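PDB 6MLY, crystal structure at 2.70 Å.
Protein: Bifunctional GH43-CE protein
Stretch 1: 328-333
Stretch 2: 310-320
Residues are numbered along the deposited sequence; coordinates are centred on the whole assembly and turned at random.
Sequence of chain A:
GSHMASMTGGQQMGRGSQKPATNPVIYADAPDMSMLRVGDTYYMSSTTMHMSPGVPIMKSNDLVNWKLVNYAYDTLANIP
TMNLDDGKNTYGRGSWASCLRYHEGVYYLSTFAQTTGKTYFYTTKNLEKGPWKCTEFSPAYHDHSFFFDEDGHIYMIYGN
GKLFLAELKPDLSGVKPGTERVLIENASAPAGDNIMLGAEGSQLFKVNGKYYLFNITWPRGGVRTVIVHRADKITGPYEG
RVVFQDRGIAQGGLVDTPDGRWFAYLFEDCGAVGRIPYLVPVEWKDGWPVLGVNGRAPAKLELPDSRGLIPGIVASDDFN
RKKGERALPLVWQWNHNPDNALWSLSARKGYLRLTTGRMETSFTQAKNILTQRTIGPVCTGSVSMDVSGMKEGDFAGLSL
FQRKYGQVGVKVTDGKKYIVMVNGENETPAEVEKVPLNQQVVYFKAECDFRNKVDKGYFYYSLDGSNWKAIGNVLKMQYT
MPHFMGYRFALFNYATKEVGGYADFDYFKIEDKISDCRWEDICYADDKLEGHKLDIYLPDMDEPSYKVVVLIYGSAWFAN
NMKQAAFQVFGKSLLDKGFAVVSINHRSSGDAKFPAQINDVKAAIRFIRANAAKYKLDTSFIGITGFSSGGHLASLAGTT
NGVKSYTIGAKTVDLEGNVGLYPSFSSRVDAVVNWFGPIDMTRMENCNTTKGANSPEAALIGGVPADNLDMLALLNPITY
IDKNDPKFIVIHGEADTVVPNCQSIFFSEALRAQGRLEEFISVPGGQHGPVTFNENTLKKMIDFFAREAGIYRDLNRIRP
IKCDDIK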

ATOM      1  N   LEU A 328      -6.993   5.841 -25.825  1.00 64.69           N
ATOM      2  CA  LEU A 328      -6.350   5.603 -24.534  1.00 63.96           C
ATOM      3  C   LEU A 328      -4.867   5.955 -24.623  1.00 63.58           C
ATOM      4  O   LEU A 328      -4.100   5.254 -25.282  1.00 62.69           O
ATOM      5  CB  LEU A 328      -6.541   4.136 -24.131  1.00 64.41           C
ATOM      6  CG  LEU A 328      -7.951   3.754 -23.677  1.00 65.28           C
ATOM      7  CD1 LEU A 328      -8.155   2.248 -23.738  1.00 65.58           C
ATOM      8  CD2 LEU A 328      -8.246   4.273 -22.273  1.00 65.37           C
ATOM      9  N   PRO A 329      -4.416   7.041 -23.952  1.00 63.55           N
ATOM     10  CA  PRO A 329      -2.990   7.356 -23.857  1.00 63.52           C
ATOM     11  C   PRO A 329      -2.121   6.113 -23.616  1.00 62.86           C
ATOM     12  O   PRO A 329      -2.557   5.153 -22.978  1.00 63.28           O
ATOM     13  CB  PRO A 329      -2.941   8.304 -22.646  1.00 63.62           C
ATOM     14  CG  PRO A 329      -4.267   9.035 -22.687  1.00 63.91           C
ATOM     15  CD  PRO A 329      -5.254   8.028 -23.247  1.00 63.98           C
ATOM     16  N   LEU A 330      -0.883   6.151 -24.105  1.00 62.88           N
ATOM     17  CA  LEU A 330      -0.011   4.976 -24.081  1.00 62.53           C
ATOM     18  C   LEU A 330       0.226   4.522 -22.632  1.00 62.66           C
ATOM     19  O   LEU A 330       0.456   3.336 -22.381  1.00 62.61           O
ATOM     20  CB  LEU A 330       1.303   5.315 -24.793  1.00 62.55           C
ATOM     21  CG  LEU A 330       1.168   5.619 -26.284  1.00 62.40           C
ATOM     22  CD1 LEU A 330       2.332   6.468 -26.768  1.00 62.67           C
ATOM     23  CD2 LEU A 330       1.058   4.335 -27.096  1.00 62.31           C
ATOM     24  N   VAL A 331       0.146   5.472 -21.690  1.00 62.70           N
ATOM     25  CA  VAL A 331       0.349   5.205 -20.253  1.00 62.65           C
ATOM     26  C   VAL A 331      -0.597   4.090 -19.781  1.00 62.84           C
ATOM     27  O   VAL A 331      -0.297   3.414 -18.786  1.00 63.86           O
ATOM     28  CB  VAL A 331       0.171   6.474 -19.397  1.00 62.76           C
ATOM     29  CG1 VAL A 331       1.200   7.546 -19.726  1.00 62.96           C
ATOM     30  CG2 VAL A 331      -1.239   7.034 -19.501  1.00 62.42           C
ATOM     31  N   TRP A 332      -1.722   3.912 -20.491  1.00 62.60           N
ATOM     32  CA  TRP A 332      -2.734   2.901 -20.178  1.00 62.60           C
ATOM     33  C   TRP A 332      -2.360   1.547 -20.790  1.00 62.65           C
ATOM     34  O   TRP A 332      -1.949   1.473 -21.954  1.00 63.04           O
ATOM     35  CB  TRP A 332      -4.115   3.343 -20.673  1.00 62.80           C
ATOM     36  CG  TRP A 332      -4.722   4.489 -19.919  1.00 62.81           C
ATOM     37  CD1 TRP A 332      -4.976   5.739 -20.400  1.00 63.02           C
ATOM     38  CD2 TRP A 332      -5.183   4.484 -18.559  1.00 62.85           C
ATOM     39  NE1 TRP A 332      -5.559   6.513 -19.437  1.00 63.04           N
ATOM     40  CE2 TRP A 332      -5.700   5.770 -18.296  1.00 62.97           C
ATOM     41  CE3 TRP A 332      -5.208   3.528 -17.537  1.00 63.08           C
ATOM     42  CZ2 TRP A 332      -6.234   6.119 -17.056  1.00 63.00           C
ATOM     43  CZ3 TRP A 332      -5.741   3.871 -16.311  1.00 63.06           C
ATOM     44  CH2 TRP A 332      -6.242   5.152 -16.076  1.00 62.79           C
ATOM     45  N   GLN A 333      -2.521   0.489 -19.981  1.00 62.90           N
ATOM     46  CA  GLN A 333      -2.476  -0.909 -20.420  1.00 62.99           C
ATOM     47  C   GLN A 333      -3.523  -1.694 -19.610  1.00 63.22           C
ATOM     48  O   GLN A 333      -3.600  -1.548 -18.392  1.00 63.45           O
ATOM     49  CB  GLN A 333      -1.084  -1.533 -20.227  1.00 63.47           C
ATOM     50  CG  GLN A 333       0.097  -0.626 -20.568  1.00 63.20           C
ATOM     51  CD  GLN A 333       1.431  -1.328 -20.436  1.00 63.94           C
ATOM     52  OE1 GLN A 333       1.499  -2.551 -20.369  1.00 64.84           O
ATOM     53  NE2 GLN A 333       2.513  -0.561 -20.405  1.00 63.97           N
TER
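Stretch 2 310-320: IPGIVASDDFN

The contact between 310-320 and 328-333 is a small, mixed packing of loop against turn, in which one valine methyl settles on an irregular backbone that runs into an extended segment and one tryptophan indole is held at its edge by a buried aspartate. It illustrates a general principle: two segments without a shared sheet or helix pair can still be fixed in relation to each other when a turn presents successive side chains to different parts of a neighbouring chain.

The turn is the organising element of the first stretch. Residues Pro329 to Trp332 form a type I beta turn, closed by a backbone hydrogen bond of 2.9 Å from Trp332 N to Pro329 O. Leu330 and Val331 occupy its two central positions, and their fates differ: the CA-to-CB bond of Leu330 lies sideways and the residue makes no contact with stretch 2, whereas that of Val331 is directed toward it. The second stretch has no regular secondary structure across the region of contact. A cis peptide bond precedes Pro311, and the chain becomes extended from Val314 through Asp317 before Phe319 adopts positive phi and psi values of 59° and 33°.

The segments run in roughly opposite directions: as stretch 2 advances, its partners shift from Val331 to Pro329, and Trp332 reaches Asp317 by the length of its side chain. Among the paired CA atoms, those of Val331 and Val314 lie closest, at 5.3 Å, while those of Pro329 and Asp317 are separated by 8.1 Å. No backbone hydrogen bond joins the two segments; at Val331 the contact is of side chain on main chain. Val331 CG1 lies 3.8 Å from Pro311 O, 3.7 Å from Ile313 O and 3.9 Å from Val314 CA. The same Val331 CG1 is 3.7 Å from Ala315 N and 4.0 Å from Ala315 CB, the latter an apolar side-chain contact. Ile313 and Val314 direct their own CA-to-CB bonds away, leaving their backbone to receive the methyl group.

Farther along stretch 2, the contact becomes polar. The CA-to-CB bond of Asp317 is directed toward stretch 1, and its carboxylate accepts a hydrogen bond from the indole: Trp332 NE1 to Asp317 OD2 is 3.0 Å, with an N-H...acceptor angle of 147°. The oxygen lies at the edge of the indole, near the ring plane, as expected for an acceptor engaged by the ring nitrogen. That carboxylate oxygen also approaches Pro329, with Asp317 OD2 3.3 Å from Pro329 CD, so the two ends of the turn converge on one atom. Meanwhile, Asp317 OD1 accepts a hydrogen bond from Phe319 N at 3.2 Å, tying the carboxylate to the bend in its own chain.

Phe319 completes the arrangement. Phe319 CZ comes within 3.9 Å of Trp332 CZ2, an oblique apolar contact between rings beside the hydrogen-bonded edge of the indole. Both side chains begin sideways to the opposing stretch, yet their ends come nearer. With only 334 Å² buried in total, the example shows how a modest interface can combine apolar packing with a directional polar anchor.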

ATOM      1  N   ILE A 310       5.802  12.088 -14.920  1.00 68.98           N
ATOM      2  CA  ILE A 310       4.534  12.648 -15.359  1.00 68.76           C
ATOM      3  C   ILE A 310       4.835  13.735 -16.388  1.00 68.56           C
ATOM      4  O   ILE A 310       5.541  14.689 -16.067  1.00 69.59           O
ATOM      5  CB  ILE A 310       3.716  13.181 -14.163  1.00 68.78           C
ATOM      6  CG1 ILE A 310       3.532  12.109 -13.084  1.00 69.11           C
ATOM      7  CG2 ILE A 310       2.379  13.748 -14.627  1.00 68.88           C
ATOM      8  CD1 ILE A 310       2.853  12.601 -11.820  1.00 69.43           C
ATOM      9  N   PRO A 311       4.299  13.594 -17.614  1.00 67.84           N
ATOM     10  CA  PRO A 311       3.343  12.564 -18.000  1.00 67.14           C
ATOM     11  C   PRO A 311       3.899  11.433 -18.891  1.00 67.00           C
ATOM     12  O   PRO A 311       3.142  10.826 -19.646  1.00 66.66           O
ATOM     13  CB  PRO A 311       2.295  13.394 -18.759  1.00 67.06           C
ATOM     14  CG  PRO A 311       3.117  14.407 -19.518  1.00 67.65           C
ATOM     15  CD  PRO A 311       4.356  14.618 -18.670  1.00 68.04           C
ATOM     16  N   GLY A 312       5.196  11.122 -18.756  1.00 67.34           N
ATOM     17  CA  GLY A 312       5.918  10.228 -19.686  1.00 67.32           C
ATOM     18  C   GLY A 312       5.520   8.763 -19.543  1.00 66.93           C
ATOM     19  O   GLY A 312       5.220   8.094 -20.539  1.00 66.69           O
ATOM     20  N   ILE A 313       5.524   8.274 -18.295  1.00 66.82           N
ATOM     21  CA  ILE A 313       5.303   6.856 -17.957  1.00 66.12           C
ATOM     22  C   ILE A 313       3.918   6.670 -17.318  1.00 65.97           C
ATOM     23  O   ILE A 313       3.310   5.602 -17.447  1.00 65.86           O
ATOM     24  CB  ILE A 313       6.414   6.347 -17.017  1.00 67.51           C
ATOM     25  CG1 ILE A 313       7.805   6.846 -17.422  1.00 68.38           C
ATOM     26  CG2 ILE A 313       6.365   4.829 -16.899  1.00 67.72           C
ATOM     27  CD1 ILE A 313       8.306   6.294 -18.727  1.00 68.76           C
ATOM     28  N   VAL A 314       3.462   7.690 -16.580  1.00 65.20           N
ATOM     29  CA  VAL A 314       2.113   7.751 -15.968  1.00 64.72           C
ATOM     30  C   VAL A 314       1.570   9.169 -16.160  1.00 64.67           C
ATOM     31  O   VAL A 314       2.302  10.134 -15.973  1.00 65.41           O
ATOM     32  CB  VAL A 314       2.133   7.374 -14.475  1.00 64.79           C
ATOM     33  CG1 VAL A 314       2.464   5.908 -14.258  1.00 64.80           C
ATOM     34  CG2 VAL A 314       3.081   8.253 -13.676  1.00 65.17           C
ATOM     35  N   ALA A 315       0.294   9.279 -16.538  1.00 63.91           N
ATOM     36  CA  ALA A 315      -0.347  10.576 -16.723  1.00 63.64           C
ATOM     37  C   ALA A 315      -1.804  10.519 -16.246  1.00 63.35           C
ATOM     38  O   ALA A 315      -2.419   9.449 -16.249  1.00 63.10           O
ATOM     39  CB  ALA A 315      -0.252  10.985 -18.168  1.00 63.59           C
ATOM     40  N   SER A 316      -2.332  11.678 -15.823  1.00 63.60           N
ATOM     41  CA  SER A 316      -3.760  11.862 -15.531  1.00 63.42           C
ATOM     42  C   SER A 316      -4.546  11.798 -16.844  1.00 63.37           C
ATOM     43  O   SER A 316      -3.970  12.043 -17.908  1.00 63.41           O
ATOM     44  CB  SER A 316      -4.016  13.173 -14.822  1.00 63.68           C
ATOM     45  OG  SER A 316      -3.300  13.245 -13.598  1.00 63.70           O
ATOM     46  N   ASP A 317      -5.842  11.474 -16.761  1.00 63.35           N
ATOM     47  CA  ASP A 317      -6.723  11.421 -17.929  1.00 63.41           C
ATOM     48  C   ASP A 317      -8.102  11.964 -17.552  1.00 64.12           C
ATOM     49  O   ASP A 317      -8.779  11.399 -16.702  1.00 64.60           O
ATOM     50  CB  ASP A 317      -6.851   9.997 -18.483  1.00 63.00           C
ATOM     51  CG  ASP A 317      -7.171   9.921 -19.971  1.00 63.30           C
ATOM     52  OD1 ASP A 317      -7.535  10.963 -20.561  1.00 63.54           O
ATOM     53  OD2 ASP A 317      -7.046   8.817 -20.537  1.00 63.24           O
ATOM     54  N   ASP A 318      -8.506  13.050 -18.220  1.00 65.42           N
ATOM     55  CA  ASP A 318      -9.808  13.685 -18.011  1.00 66.95           C
ATOM     56  C   ASP A 318     -10.886  12.948 -18.820  1.00 67.25           C
ATOM     57  O   ASP A 318     -12.076  13.276 -18.718  1.00 68.62           O
ATOM     58  CB  ASP A 318      -9.752  15.179 -18.359  1.00 68.34           C
ATOM     59  CG  ASP A 318      -9.424  15.497 -19.812  1.00 68.91           C
ATOM     60  OD1 ASP A 318      -9.065  14.565 -20.555  1.00 69.83           O
ATOM     61  OD2 ASP A 318      -9.527  16.680 -20.190  1.00 70.54           O
ATOM     62  N   PHE A 319     -10.457  11.969 -19.629  1.00 66.71           N
ATOM     63  CA  PHE A 319     -11.308  11.143 -20.497  1.00 66.72           C
ATOM     64  C   PHE A 319     -12.083  12.031 -21.481  1.00 67.03           C
ATOM     65  O   PHE A 319     -13.205  11.707 -21.881  1.00 67.43           O
ATOM     66  CB  PHE A 319     -12.188  10.214 -19.656  1.00 67.04           C
ATOM     67  CG  PHE A 319     -11.418   9.129 -18.944  1.00 66.85           C
ATOM     68  CD1 PHE A 319     -10.693   8.189 -19.660  1.00 66.53           C
ATOM     69  CD2 PHE A 319     -11.407   9.048 -17.561  1.00 67.23           C
ATOM     70  CE1 PHE A 319      -9.977   7.195 -19.009  1.00 66.49           C
ATOM     71  CE2 PHE A 319     -10.693   8.052 -16.910  1.00 66.84           C
ATOM     72  CZ  PHE A 319      -9.982   7.126 -17.636  1.00 66.30           C
ATOM     73  N   ASN A 320     -11.436  13.132 -21.886  1.00 67.36           N
ATOM     74  CA  ASN A 320     -11.893  14.033 -22.936  1.00 67.98           C
ATOM     75  C   ASN A 320     -10.976  13.864 -24.142  1.00 68.12           C
ATOM     76  O   ASN A 320      -9.756  13.874 -23.985  1.00 67.80           O
ATOM     77  CB  ASN A 320     -11.827  15.507 -22.526  1.00 68.44           C
ATOM     78  CG  ASN A 320     -13.175  16.131 -22.252  1.00 69.18           C
ATOM     79  OD1 ASN A 320     -14.141  15.895 -22.978  1.00 69.18           O
ATOM     80  ND2 ASN A 320     -13.226  16.963 -21.229  1.00 69.60           N
TER